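Local coordinates for protein abietadiene synthase, chloroplastic (PDB 3S9V) that is a plant terpene synthase of the chloroplast, a large and largely helical enzyme that carries a terpene synthase metal-binding domain, at residues N53-A56 / Y57-A60; R435-I438 / E439-P443; T677-L680 / V681-K685; A236-F239 / M240-N244; L297-V300 / Y301-D305. All coordinates share one frame; numbering follows the deposited sequence.

Interaction 1: residues N53-A56 / Y57-A60; sequences NPSA and YDTA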
loop_
_atom_site.group_PDB
_atom_site.type_symbol
_atom_site.label_atom_id
_atom_site.label_comp_id
_atom_site.label_asym_id
_atom_site.label_seq_id
_atom_site.Cartn_x
_atom_site.Cartn_y
_atom_site.Cartn_z
ATOM N N ASN A 53 1.783 -24.321 -0.717
ATOM C CA ASN A 53 2.491 -25.553 -1.009
ATOM C C ASN A 53 2.535 -26.496 0.195
ATOM O O ASN A 53 2.258 -26.100 1.331
ATOM C CB ASN A 53 3.917 -25.212 -1.445
ATOM C CG ASN A 53 4.716 -24.544 -0.340
ATOM O OD1 ASN A 53 4.211 -23.674 0.369
ATOM N ND2 ASN A 53 5.972 -24.940 -0.197
ATOM N N PRO A 54 2.880 -27.767 -0.047
ATOM C CA PRO A 54 2.958 -28.739 1.039
ATOM C C PRO A 54 4.181 -28.470 1.900
ATOM O O PRO A 54 5.179 -27.930 1.423
ATOM C CB PRO A 54 3.051 -30.070 0.301
ATOM C CG PRO A 54 3.743 -29.723 -0.950
ATOM C CD PRO A 54 3.103 -28.422 -1.351
ATOM N N SER A 55 4.080 -28.807 3.178
ATOM C CA SER A 55 5.196 -28.649 4.106
ATOM C C SER A 55 5.676 -30.058 4.439
ATOM O O SER A 55 5.038 -30.772 5.212
ATOM C CB SER A 55 4.755 -27.941 5.385
ATOM O OG SER A 55 5.817 -27.918 6.322
ATOM N N ALA A 56 6.782 -30.471 3.835
ATOM C CA ALA A 56 7.286 -31.807 4.094
ATOM C C ALA A 56 7.465 -32.009 5.597
ATOM O O ALA A 56 7.131 -33.062 6.139
ATOM C CB ALA A 56 8.601 -32.016 3.365
ATOM N N TYR A 57 7.974 -30.986 6.270
ATOM C CA TYR A 57 8.205 -31.055 7.711
ATOM C C TYR A 57 6.921 -31.327 8.507
ATOM O O TYR A 57 6.874 -32.237 9.333
ATOM C CB TYR A 57 8.837 -29.747 8.189
ATOM C CG TYR A 57 8.846 -29.572 9.688
ATOM C CD1 TYR A 57 9.819 -30.182 10.480
ATOM C CD2 TYR A 57 7.869 -28.812 10.316
ATOM C CE1 TYR A 57 9.812 -30.034 11.862
ATOM C CE2 TYR A 57 7.852 -28.660 11.686
ATOM C CZ TYR A 57 8.823 -29.274 12.453
ATOM O OH TYR A 57 8.779 -29.139 13.811
ATOM N N ASP A 58 5.885 -30.533 8.263
ATOM C CA ASP A 58 4.620 -30.701 8.971
ATOM C C ASP A 58 3.943 -32.001 8.586
ATOM O O ASP A 58 3.336 -32.670 9.422
ATOM C CB ASP A 58 3.689 -29.528 8.676
ATOM C CG ASP A 58 4.135 -28.249 9.355
ATOM O OD1 ASP A 58 3.574 -27.903 10.420
ATOM O OD2 ASP A 58 5.055 -27.596 8.825
ATOM N N THR A 59 4.055 -32.366 7.317
ATOM C CA THR A 59 3.444 -33.595 6.857
ATOM C C THR A 59 4.084 -34.761 7.586
ATOM O O THR A 59 3.402 -35.708 7.980
ATOM C CB THR A 59 3.621 -33.744 5.351
ATOM O OG1 THR A 59 3.027 -32.611 4.710
ATOM C CG2 THR A 59 2.959 -35.013 4.852
ATOM N N ALA A 60 5.394 -34.677 7.787
ATOM C CA ALA A 60 6.119 -35.727 8.487
ATOM C C ALA A 60 5.575 -35.879 9.910
ATOM O O ALA A 60 5.484 -36.994 10.428
ATOM C CB ALA A 60 7.603 -35.401 8.523
#
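Ser55 and Asp58 meet side chain to side chain at the start of helix 56-62, where Ser55 sits at the N-cap. Its hydroxyl gives its proton to the carboxylate: OG of Ser55 lies 2.6 Å from OD2 of Asp58, which accepts on its anti lone pair, the side turned away from OD1. The torsions bring the two together. Ser55 holds OG anti to its own backbone N (chi1 174°), so the hydroxyl swings forward over the first turn, while Asp58 turns CG beside its backbone N (chi1 -72°), and the carboxylate leans back toward the cap. OD1 of Asp58 is taken by the backbone N of Ala233, so each oxygen has a separate donor, which should limit the rotation of the group.

The carbonyl of Ser55 is gripped twice by Thr59. The backbone N of Thr59 reaches O of Ser55 at 2.8 Å, almost straight down the C=O direction, with an N-H...O angle of 163°. The Thr59 hydroxyl comes to the same oxygen from well above the carbonyl plane, OG1 to O 2.8 Å; OG1 is also bonded to the backbone N of Val262. Tyr57 leaves this cluster: its ring touches helices 101-117 and 151-164, and its hydroxyl bonds Glu207. Ala56 and Thr59 also touch Trp82 of helix 77-85, and the whole helix start is buried. The next backbone bond, from N of Ala60 to O of Ala56, spans 2.9 Å.

Interaction 2: residues R435-I438 / E439-P443; sequences RSYI and ENYGP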
loop_
_atom_site.group_PDB
_atom_site.type_symbol
_atom_site.label_atom_id
_atom_site.label_comp_id
_atom_site.label_asym_id
_atom_site.label_seq_id
_atom_site.Cartn_x
_atom_site.Cartn_y
_atom_site.Cartn_z
ATOM N N ARG A 435 4.080 2.405 -10.882
ATOM C CA ARG A 435 5.339 2.178 -11.580
ATOM C C ARG A 435 6.366 1.661 -10.604
ATOM O O ARG A 435 7.121 0.742 -10.917
ATOM C CB ARG A 435 5.871 3.457 -12.238
ATOM C CG ARG A 435 7.016 3.191 -13.218
ATOM C CD ARG A 435 7.448 4.454 -13.934
ATOM N NE ARG A 435 8.082 4.183 -15.224
ATOM C CZ ARG A 435 9.225 3.525 -15.368
ATOM N NH1 ARG A 435 9.728 3.326 -16.577
ATOM N NH2 ARG A 435 9.866 3.066 -14.301
ATOM N N SER A 436 6.386 2.251 -9.415
ATOM C CA SER A 436 7.342 1.848 -8.390
ATOM C C SER A 436 7.180 0.367 -8.044
ATOM O O SER A 436 8.140 -0.407 -8.090
ATOM C CB SER A 436 7.149 2.697 -7.131
ATOM O OG SER A 436 8.144 2.428 -6.161
ATOM N N TYR A 437 5.959 -0.033 -7.717
ATOM C CA TYR A 437 5.724 -1.413 -7.345
ATOM C C TYR A 437 5.964 -2.387 -8.497
ATOM O O TYR A 437 6.445 -3.502 -8.287
ATOM C CB TYR A 437 4.312 -1.586 -6.780
ATOM C CG TYR A 437 4.186 -2.826 -5.930
ATOM C CD1 TYR A 437 5.087 -3.071 -4.891
ATOM C CD2 TYR A 437 3.188 -3.767 -6.170
ATOM C CE1 TYR A 437 4.994 -4.221 -4.119
ATOM C CE2 TYR A 437 3.091 -4.926 -5.396
ATOM C CZ TYR A 437 3.994 -5.141 -4.379
ATOM O OH TYR A 437 3.910 -6.284 -3.624
ATOM N N ILE A 438 5.633 -1.967 -9.713
ATOM C CA ILE A 438 5.845 -2.807 -10.882
ATOM C C ILE A 438 7.322 -3.209 -10.955
ATOM O O ILE A 438 7.655 -4.310 -11.393
ATOM C CB ILE A 438 5.422 -2.061 -12.178
ATOM C CG1 ILE A 438 3.899 -2.048 -12.269
ATOM C CG2 ILE A 438 6.057 -2.706 -13.417
ATOM C CD1 ILE A 438 3.358 -1.415 -13.522
ATOM N N GLU A 439 8.204 -2.326 -10.502
ATOM C CA GLU A 439 9.634 -2.621 -10.531
ATOM C C GLU A 439 10.158 -3.343 -9.290
ATOM O O GLU A 439 11.173 -4.033 -9.365
ATOM C CB GLU A 439 10.433 -1.338 -10.755
ATOM C CG GLU A 439 10.137 -0.696 -12.098
ATOM C CD GLU A 439 10.923 0.577 -12.334
ATOM O OE1 GLU A 439 10.874 1.473 -11.462
ATOM O OE2 GLU A 439 11.581 0.681 -13.396
ATOM N N ASN A 440 9.465 -3.194 -8.163
ATOM C CA ASN A 440 9.885 -3.836 -6.920
ATOM C C ASN A 440 9.163 -5.150 -6.633
ATOM O O ASN A 440 9.607 -5.937 -5.796
ATOM C CB ASN A 440 9.676 -2.888 -5.733
ATOM C CG ASN A 440 10.578 -1.664 -5.790
ATOM O OD1 ASN A 440 11.796 -1.782 -5.865
ATOM N ND2 ASN A 440 9.978 -0.481 -5.752
ATOM N N TYR A 441 8.056 -5.391 -7.327
ATOM C CA TYR A 441 7.275 -6.606 -7.113
ATOM C C TYR A 441 7.978 -7.892 -7.554
ATOM O O TYR A 441 8.412 -8.014 -8.704
ATOM C CB TYR A 441 5.931 -6.488 -7.831
ATOM C CG TYR A 441 5.065 -7.716 -7.723
ATOM C CD1 TYR A 441 4.589 -8.152 -6.488
ATOM C CD2 TYR A 441 4.725 -8.453 -8.857
ATOM C CE1 TYR A 441 3.790 -9.292 -6.386
ATOM C CE2 TYR A 441 3.930 -9.596 -8.765
ATOM C CZ TYR A 441 3.466 -10.006 -7.527
ATOM O OH TYR A 441 2.663 -11.119 -7.437
ATOM N N GLY A 442 8.075 -8.848 -6.629
ATOM C CA GLY A 442 8.709 -10.127 -6.916
ATOM C C GLY A 442 7.647 -11.176 -7.197
ATOM O O GLY A 442 7.014 -11.675 -6.263
ATOM N N PRO A 443 7.443 -11.547 -8.476
ATOM C CA PRO A 443 6.445 -12.537 -8.904
ATOM C C PRO A 443 6.712 -13.960 -8.424
ATOM O O PRO A 443 5.808 -14.799 -8.396
ATOM C CB PRO A 443 6.483 -12.420 -10.425
ATOM C CG PRO A 443 7.930 -12.167 -10.678
ATOM C CD PRO A 443 8.283 -11.132 -9.614
HETATM O O HOH W 1 7.401 0.214 -4.407
HETATM O O HOH W 2 8.959 -6.598 -10.758
#
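Tyr437 and Tyr441 come together at the C-terminal end of helix 430-440, just where Tyr441 leaves helical geometry. CB of Tyr441 sits over the centre of the Tyr437 ring in a CH-pi contact, 4.1 Å from the centroid, and the two ring planes are inclined at 47°. The Tyr437 carbonyl is satisfied by the backbone N of Tyr441, N to O 2.7 Å, with a weak second bond from N of Asn440. Further out, the Tyr441 hydroxyl is held by O of Ile458 and N of Asn460, and the Tyr437 ring meets Arg282 in a cation-pi contact.

One turn back, N of Glu439 bonds O of Arg435, N of Asn440 bonds O of Ser436, and Arg435 and Glu439 form a salt bridge. NH2 of Arg435 lies 3.1 Å from OE2 of Glu439, a weak hydrogen bond at an angle of 132°, with the guanidinium and carboxylate planes nearly perpendicular. NH1 of Arg435 has a separate acceptor in O of Gln782, near the C-terminus of the chain. Both ends of the Asn440 amide have partners: OD1 accepts from ND2 of Asn412, and ND2 donates to a water, 3.0 Å away, that also bonds OG of Ser436. Past the last helical bonds a second water joins the helix to the loop, donating to O of Ile438 at 2.7 Å and to O of Tyr441 at 2.6 Å.

Interaction 3: residues T677-L680 / V681-K685; sequences TGRL and VNDTK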
loop_
_atom_site.group_PDB
_atom_site.type_symbol
_atom_site.label_atom_id
_atom_site.label_comp_id
_atom_site.label_asym_id
_atom_site.label_seq_id
_atom_site.Cartn_x
_atom_site.Cartn_y
_atom_site.Cartn_z
ATOM N N THR A 677 -5.321 23.164 1.634
ATOM C CA THR A 677 -4.058 22.429 1.656
ATOM C C THR A 677 -3.145 22.790 0.480
ATOM O O THR A 677 -1.922 22.860 0.638
ATOM C CB THR A 677 -4.264 20.889 1.662
ATOM O OG1 THR A 677 -4.928 20.478 0.460
ATOM C CG2 THR A 677 -5.074 20.466 2.881
ATOM N N GLY A 678 -3.734 23.015 -0.691
ATOM C CA GLY A 678 -2.932 23.359 -1.852
ATOM C C GLY A 678 -2.252 24.694 -1.631
ATOM O O GLY A 678 -1.053 24.853 -1.875
ATOM N N ARG A 679 -3.020 25.664 -1.156
ATOM C CA ARG A 679 -2.484 26.988 -0.894
ATOM C C ARG A 679 -1.328 26.971 0.102
ATOM O O ARG A 679 -0.293 27.589 -0.130
ATOM C CB ARG A 679 -3.561 27.898 -0.320
ATOM C CG ARG A 679 -3.048 29.297 0.005
ATOM C CD ARG A 679 -3.122 30.132 -1.245
ATOM N NE ARG A 679 -1.829 30.451 -1.814
ATOM C CZ ARG A 679 -1.658 30.935 -3.041
ATOM N NH1 ARG A 679 -0.435 31.206 -3.475
ATOM N NH2 ARG A 679 -2.700 31.133 -3.842
ATOM N N LEU A 680 -1.520 26.284 1.220
ATOM C CA LEU A 680 -0.495 26.234 2.258
ATOM C C LEU A 680 0.803 25.533 1.859
ATOM O O LEU A 680 1.890 26.012 2.193
ATOM C CB LEU A 680 -1.056 25.583 3.530
ATOM C CG LEU A 680 -2.260 26.277 4.180
ATOM C CD1 LEU A 680 -2.605 25.596 5.497
ATOM C CD2 LEU A 680 -1.935 27.736 4.427
ATOM N N VAL A 681 0.710 24.406 1.159
ATOM C CA VAL A 681 1.930 23.714 0.771
ATOM C C VAL A 681 2.694 24.605 -0.195
ATOM O O VAL A 681 3.910 24.741 -0.093
ATOM C CB VAL A 681 1.646 22.341 0.111
ATOM C CG1 VAL A 681 1.071 22.516 -1.290
ATOM C CG2 VAL A 681 2.933 21.525 0.070
ATOM N N ASN A 682 1.959 25.232 -1.108
ATOM C CA ASN A 682 2.527 26.133 -2.102
ATOM C C ASN A 682 3.237 27.312 -1.429
ATOM O O ASN A 682 4.349 27.681 -1.815
ATOM C CB ASN A 682 1.405 26.638 -3.022
ATOM C CG ASN A 682 1.902 27.578 -4.114
ATOM O OD1 ASN A 682 2.370 28.678 -3.835
ATOM N ND2 ASN A 682 1.791 27.145 -5.370
ATOM N N ASP A 683 2.595 27.881 -0.409
ATOM C CA ASP A 683 3.127 29.038 0.316
ATOM C C ASP A 683 4.331 28.753 1.212
ATOM O O ASP A 683 5.278 29.535 1.241
ATOM C CB ASP A 683 2.012 29.690 1.150
ATOM C CG ASP A 683 1.204 30.713 0.359
ATOM O OD1 ASP A 683 1.067 30.569 -0.876
ATOM O OD2 ASP A 683 0.689 31.662 0.980
ATOM N N THR A 684 4.300 27.652 1.952
ATOM C CA THR A 684 5.419 27.320 2.826
ATOM C C THR A 684 6.692 27.136 2.003
ATOM O O THR A 684 7.802 27.308 2.504
ATOM C CB THR A 684 5.156 26.025 3.610
ATOM O OG1 THR A 684 4.880 24.961 2.690
ATOM C CG2 THR A 684 3.980 26.203 4.555
ATOM N N LYS A 685 6.516 26.795 0.732
ATOM C CA LYS A 685 7.630 26.574 -0.174
ATOM C C LYS A 685 8.049 27.870 -0.868
ATOM O O LYS A 685 9.041 28.494 -0.497
ATOM C CB LYS A 685 7.227 25.535 -1.225
ATOM C CG LYS A 685 8.373 24.946 -2.040
ATOM C CD LYS A 685 9.121 23.871 -1.258
ATOM C CE LYS A 685 10.102 23.116 -2.151
ATOM N NZ LYS A 685 10.755 21.977 -1.441
#
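Val681 opens segment 681-685 of helix 669-693 by sending its backbone N to O of Thr677, 3.1 Å away. Its CG1, placed between the backbone N and the carbonyl carbon (chi1 72°), comes down against O of Gly678 at 3.2 Å. Asn682 follows the helical pattern, its backbone N bonding O of Gly678, while its amide passes the Arg679 guanidinium at an oblique angle.

Asp683 carries the main side-chain contact, a salt bridge with Arg679 one turn earlier. The arginine comes side-on and puts two nitrogens on a single oxygen: NE of Arg679 is 3.0 Å from OD1 of Asp683 and NH1 of Arg679 is 3.1 Å from that same OD1. OD1 lies in the guanidinium plane, but the carboxylate is turned 68° against it, so NE arrives from above the carboxylate plane and NH1 on the syn lone pair. Arg679 achieves this by bending at chi2 and chi3, which folds its chain forward along the helix. OD2 of Asp683 is bound by N of Ala699 and the hydroxyl of Tyr631, so both oxygens are engaged, which should hold the carboxylate's rotation.

Thr684 continues the pattern with its backbone N on O of Leu680 at 2.9 Å. In this metal-binding family domain, Asn682, Asp683 and Thr686 are consistent with the NSE/DTE-type motif of class I terpene synthases. Arg679 and Leu680 pack on helix 628-638, Val681 and Asn682 on helix 741-757, and Thr684 on helix 712-736, three neighbours gathered round helix 669-693.

Interaction 4: residues A236-F239 / M240-N244; sequences AAVF and MRTGN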
loop_
_atom_site.group_PDB
_atom_site.type_symbol
_atom_site.label_atom_id
_atom_site.label_comp_id
_atom_site.label_asym_id
_atom_site.label_seq_id
_atom_site.Cartn_x
_atom_site.Cartn_y
_atom_site.Cartn_z
ATOM N N ALA A 236 -0.364 -31.816 15.823
ATOM C CA ALA A 236 -0.136 -33.258 15.771
ATOM C C ALA A 236 0.567 -33.709 17.046
ATOM O O ALA A 236 0.203 -34.719 17.648
ATOM C CB ALA A 236 0.708 -33.613 14.547
ATOM N N ALA A 237 1.578 -32.952 17.455
ATOM C CA ALA A 237 2.322 -33.264 18.665
ATOM C C ALA A 237 1.386 -33.215 19.866
ATOM O O ALA A 237 1.381 -34.130 20.684
ATOM C CB ALA A 237 3.454 -32.273 18.851
ATOM N N VAL A 238 0.591 -32.154 19.975
ATOM C CA VAL A 238 -0.338 -32.047 21.103
ATOM C C VAL A 238 -1.305 -33.231 21.123
ATOM O O VAL A 238 -1.629 -33.750 22.186
ATOM C CB VAL A 238 -1.196 -30.753 21.053
ATOM C CG1 VAL A 238 -2.214 -30.767 22.194
ATOM C CG2 VAL A 238 -0.314 -29.527 21.148
ATOM N N PHE A 239 -1.775 -33.650 19.950
ATOM C CA PHE A 239 -2.713 -34.764 19.886
ATOM C C PHE A 239 -2.084 -36.045 20.380
ATOM O O PHE A 239 -2.713 -36.809 21.109
ATOM C CB PHE A 239 -3.217 -35.006 18.465
ATOM C CG PHE A 239 -4.090 -36.223 18.347
ATOM C CD1 PHE A 239 -5.411 -36.188 18.775
ATOM C CD2 PHE A 239 -3.573 -37.425 17.861
ATOM C CE1 PHE A 239 -6.209 -37.329 18.725
ATOM C CE2 PHE A 239 -4.360 -38.572 17.807
ATOM C CZ PHE A 239 -5.683 -38.524 18.241
ATOM N N MET A 240 -0.847 -36.289 19.959
ATOM C CA MET A 240 -0.141 -37.490 20.366
ATOM C C MET A 240 0.137 -37.514 21.872
ATOM O O MET A 240 0.278 -38.588 22.457
ATOM C CB MET A 240 1.171 -37.645 19.570
ATOM C CG MET A 240 0.953 -38.046 18.102
ATOM S SD MET A 240 2.432 -38.598 17.209
ATOM C CE MET A 240 3.232 -37.009 16.891
ATOM N N ARG A 241 0.200 -36.339 22.499
ATOM C CA ARG A 241 0.453 -36.265 23.938
ATOM C C ARG A 241 -0.794 -36.242 24.821
ATOM O O ARG A 241 -0.713 -36.599 25.997
ATOM C CB ARG A 241 1.315 -35.038 24.279
ATOM C CG ARG A 241 2.793 -35.204 23.957
ATOM C CD ARG A 241 3.301 -36.540 24.484
ATOM N NE ARG A 241 4.722 -36.741 24.227
ATOM C CZ ARG A 241 5.693 -36.101 24.868
ATOM N NH1 ARG A 241 5.400 -35.213 25.813
ATOM N NH2 ARG A 241 6.960 -36.353 24.564
ATOM N N THR A 242 -1.936 -35.836 24.264
ATOM C CA THR A 242 -3.176 -35.737 25.042
ATOM C C THR A 242 -4.400 -36.447 24.461
ATOM O O THR A 242 -5.413 -36.587 25.142
ATOM C CB THR A 242 -3.598 -34.259 25.240
ATOM O OG1 THR A 242 -4.047 -33.728 23.989
ATOM C CG2 THR A 242 -2.433 -33.418 25.741
ATOM N N GLY A 243 -4.330 -36.870 23.208
ATOM C CA GLY A 243 -5.477 -37.530 22.610
ATOM C C GLY A 243 -6.648 -36.580 22.401
ATOM O O GLY A 243 -7.750 -37.014 22.084
ATOM N N ASN A 244 -6.412 -35.282 22.578
ATOM C CA ASN A 244 -7.461 -34.279 22.407
ATOM C C ASN A 244 -8.072 -34.362 21.002
ATOM O O ASN A 244 -7.383 -34.182 19.997
ATOM C CB ASN A 244 -6.889 -32.880 22.676
ATOM C CG ASN A 244 -7.905 -31.778 22.436
ATOM O OD1 ASN A 244 -8.108 -31.348 21.303
ATOM N ND2 ASN A 244 -8.557 -31.325 23.500
#
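Thr242 doubles up on the carbonyl of Val238 at the end of helix 232-242. Its hydroxyl donates to O of Val238 from OG1 at 3.0 Å, well above the carbonyl plane, and its backbone N reaches that oxygen at 3.0 Å as well. With chi1 at 71°, OG1 stands between the backbone N and the carbonyl carbon, where it can also accept from the backbone N of Asn244 at 3.2 Å, an ST turn. One hydroxyl thus ties the last helical turn to the loop that follows.

The chain then turns out of the helix through Gly243, whose phi is positive. Its N bonds O of Phe239 at 2.7 Å, and Asn244 becomes the N-cap of the next helix: its OD1 takes the backbone N of Cys247 and also NE2 of Gln222. The carbonyl of Asn244 approaches the edge of the Phe239 ring in its plane, O to CD1 3.1 Å. Phe239 points CG anti to its backbone N, which carries the ring forward to this turn. On another flank CG of Met240 touches O of Ala236, 3.4 Å away, and Arg241 leads outward to bond O of Gln210 through NH1.

The helix end lies against two neighbours in the N-terminal domain: Val238 and Phe239 lean on helix 245-258, and Val238, Arg241 and Thr242 touch helix 215-219.

Interaction 5: residues L297-V300 / Y301-D305; sequences LDYV and YSHWD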
loop_
_atom_site.group_PDB
_atom_site.type_symbol
_atom_site.label_atom_id
_atom_site.label_comp_id
_atom_site.label_asym_id
_atom_site.label_seq_id
_atom_site.Cartn_x
_atom_site.Cartn_y
_atom_site.Cartn_z
ATOM N N LEU A 297 -13.258 -8.526 0.127
ATOM C CA LEU A 297 -13.270 -7.637 1.285
ATOM C C LEU A 297 -14.498 -7.838 2.176
ATOM O O LEU A 297 -14.409 -7.664 3.396
ATOM C CB LEU A 297 -13.168 -6.172 0.840
ATOM C CG LEU A 297 -11.837 -5.783 0.177
ATOM C CD1 LEU A 297 -11.882 -4.320 -0.208
ATOM C CD2 LEU A 297 -10.661 -6.033 1.136
ATOM N N ASP A 298 -15.642 -8.189 1.582
ATOM C CA ASP A 298 -16.852 -8.449 2.367
ATOM C C ASP A 298 -16.547 -9.630 3.298
ATOM O O ASP A 298 -16.928 -9.640 4.470
ATOM C CB ASP A 298 -18.041 -8.832 1.470
ATOM C CG ASP A 298 -18.687 -7.634 0.788
ATOM O OD1 ASP A 298 -18.548 -6.497 1.293
ATOM O OD2 ASP A 298 -19.361 -7.839 -0.248
ATOM N N TYR A 299 -15.852 -10.622 2.750
ATOM C CA TYR A 299 -15.479 -11.810 3.495
ATOM C C TYR A 299 -14.584 -11.432 4.667
ATOM O O TYR A 299 -14.857 -11.809 5.808
ATOM C CB TYR A 299 -14.742 -12.789 2.582
ATOM C CG TYR A 299 -14.284 -14.053 3.279
ATOM C CD1 TYR A 299 -15.094 -15.189 3.318
ATOM C CD2 TYR A 299 -13.034 -14.108 3.909
ATOM C CE1 TYR A 299 -14.667 -16.356 3.966
ATOM C CE2 TYR A 299 -12.601 -15.261 4.558
ATOM C CZ TYR A 299 -13.419 -16.382 4.582
ATOM O OH TYR A 299 -12.975 -17.529 5.204
ATOM N N VAL A 300 -13.519 -10.684 4.387
ATOM C CA VAL A 300 -12.605 -10.277 5.445
ATOM C C VAL A 300 -13.303 -9.462 6.522
ATOM O O VAL A 300 -13.063 -9.664 7.713
ATOM C CB VAL A 300 -11.428 -9.458 4.888
ATOM C CG1 VAL A 300 -10.535 -8.964 6.040
ATOM C CG2 VAL A 300 -10.618 -10.323 3.919
ATOM N N TYR A 301 -14.167 -8.541 6.108
ATOM C CA TYR A 301 -14.881 -7.704 7.061
ATOM C C TYR A 301 -15.827 -8.522 7.948
ATOM O O TYR A 301 -15.977 -8.214 9.128
ATOM C CB TYR A 301 -15.672 -6.605 6.335
ATOM C CG TYR A 301 -16.401 -5.656 7.278
ATOM C CD1 TYR A 301 -15.693 -4.812 8.133
ATOM C CD2 TYR A 301 -17.801 -5.635 7.339
ATOM C CE1 TYR A 301 -16.355 -3.968 9.031
ATOM C CE2 TYR A 301 -18.474 -4.793 8.235
ATOM C CZ TYR A 301 -17.743 -3.965 9.077
ATOM O OH TYR A 301 -18.392 -3.145 9.967
ATOM N N SER A 302 -16.461 -9.553 7.385
ATOM C CA SER A 302 -17.371 -10.397 8.159
ATOM C C SER A 302 -16.586 -11.146 9.220
ATOM O O SER A 302 -17.167 -11.803 10.078
ATOM C CB SER A 302 -18.087 -11.413 7.266
ATOM O OG SER A 302 -17.215 -12.456 6.864
ATOM N N HIS A 303 -15.262 -11.065 9.146
ATOM C CA HIS A 303 -14.410 -11.729 10.128
ATOM C C HIS A 303 -13.600 -10.705 10.907
ATOM O O HIS A 303 -12.701 -11.065 11.660
ATOM C CB HIS A 303 -13.468 -12.720 9.446
ATOM C CG HIS A 303 -14.155 -13.949 8.947
ATOM N ND1 HIS A 303 -14.718 -14.879 9.793
ATOM C CD2 HIS A 303 -14.410 -14.381 7.689
ATOM C CE1 HIS A 303 -15.292 -15.831 9.079
ATOM N NE2 HIS A 303 -15.119 -15.552 7.799
ATOM N N TRP A 304 -13.920 -9.427 10.715
ATOM C CA TRP A 304 -13.218 -8.356 11.411
ATOM C C TRP A 304 -13.473 -8.426 12.915
ATOM O O TRP A 304 -14.580 -8.711 13.361
ATOM C CB TRP A 304 -13.654 -6.985 10.880
ATOM C CG TRP A 304 -12.757 -5.849 11.332
ATOM C CD1 TRP A 304 -13.066 -4.865 12.221
ATOM C CD2 TRP A 304 -11.402 -5.605 10.916
ATOM N NE1 TRP A 304 -11.990 -4.021 12.386
ATOM C CE2 TRP A 304 -10.958 -4.454 11.597
ATOM C CE3 TRP A 304 -10.520 -6.252 10.033
ATOM C CZ2 TRP A 304 -9.666 -3.929 11.425
ATOM C CZ3 TRP A 304 -9.234 -5.731 9.862
ATOM C CH2 TRP A 304 -8.823 -4.579 10.559
ATOM N N ASP A 305 -12.432 -8.158 13.687
ATOM C CA ASP A 305 -12.512 -8.188 15.137
ATOM C C ASP A 305 -11.917 -6.873 15.613
ATOM O O ASP A 305 -10.895 -6.430 15.089
ATOM C CB ASP A 305 -11.696 -9.364 15.679
ATOM C CG ASP A 305 -11.919 -9.600 17.161
ATOM O OD1 ASP A 305 -11.683 -8.670 17.961
ATOM O OD2 ASP A 305 -12.328 -10.722 17.524
#
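Tyr299 and His303 meet where helix 290-301 gives way to a type I beta turn running from Tyr301 to Trp304. CD2 of His303 sits over one face of the Tyr299 ring, toward its rim and 3.7 Å from CE2 of Tyr299, with the ring planes oblique at 59°. His303 gets there with CG beside its backbone N (chi1 -72°), folding the ring back along the helix, while Tyr299 extends forward to receive it. CD2 of His303 also approaches O of Tyr299 at 3.2 Å.

That carbonyl is satisfied by the Ser302 hydroxyl, OG to O 2.7 Å, and the backbone N of Ser302 bonds O of Asp298 at 3.0 Å. In the second shell, Glu314 accepts from ND1 of His303, which probably helps set the rotation of the imidazole. Asp269 of helix 269-282 bonds the Tyr299 hydroxyl, and Arg273 of that helix makes a cation-pi contact with the Tyr299 ring. Asp298 is held by Tyr335 and Lys294. On the far end of the turn Trp304 packs on Leu330 of helix 320-332. The turn itself closes with N of Trp304 2.9 Å from O of Tyr301.

Interactions 1 and 3 are buried, interactions 2, 4 and 5 only partly so. Four of the five sit at helix boundaries: interaction 1 at a helix start, interactions 2, 4 and 5 at helix ends; interaction 3 alone lies within a long helix. The chemistry follows: hydroxyls serve backbone carbonyls at the ends in interactions 1, 4 and 5, whereas arginine-acid salt bridges mark the other two, a single weak hydrogen bond in interaction 2, two nitrogens on one oxygen in interaction 3. Tyrosine rings take part in interactions 2 and 5. Interactions 1 and 4 approach to about 6 Å between nearest atoms, and both reach Glu207; interaction 3 lies across the chain's centre from them.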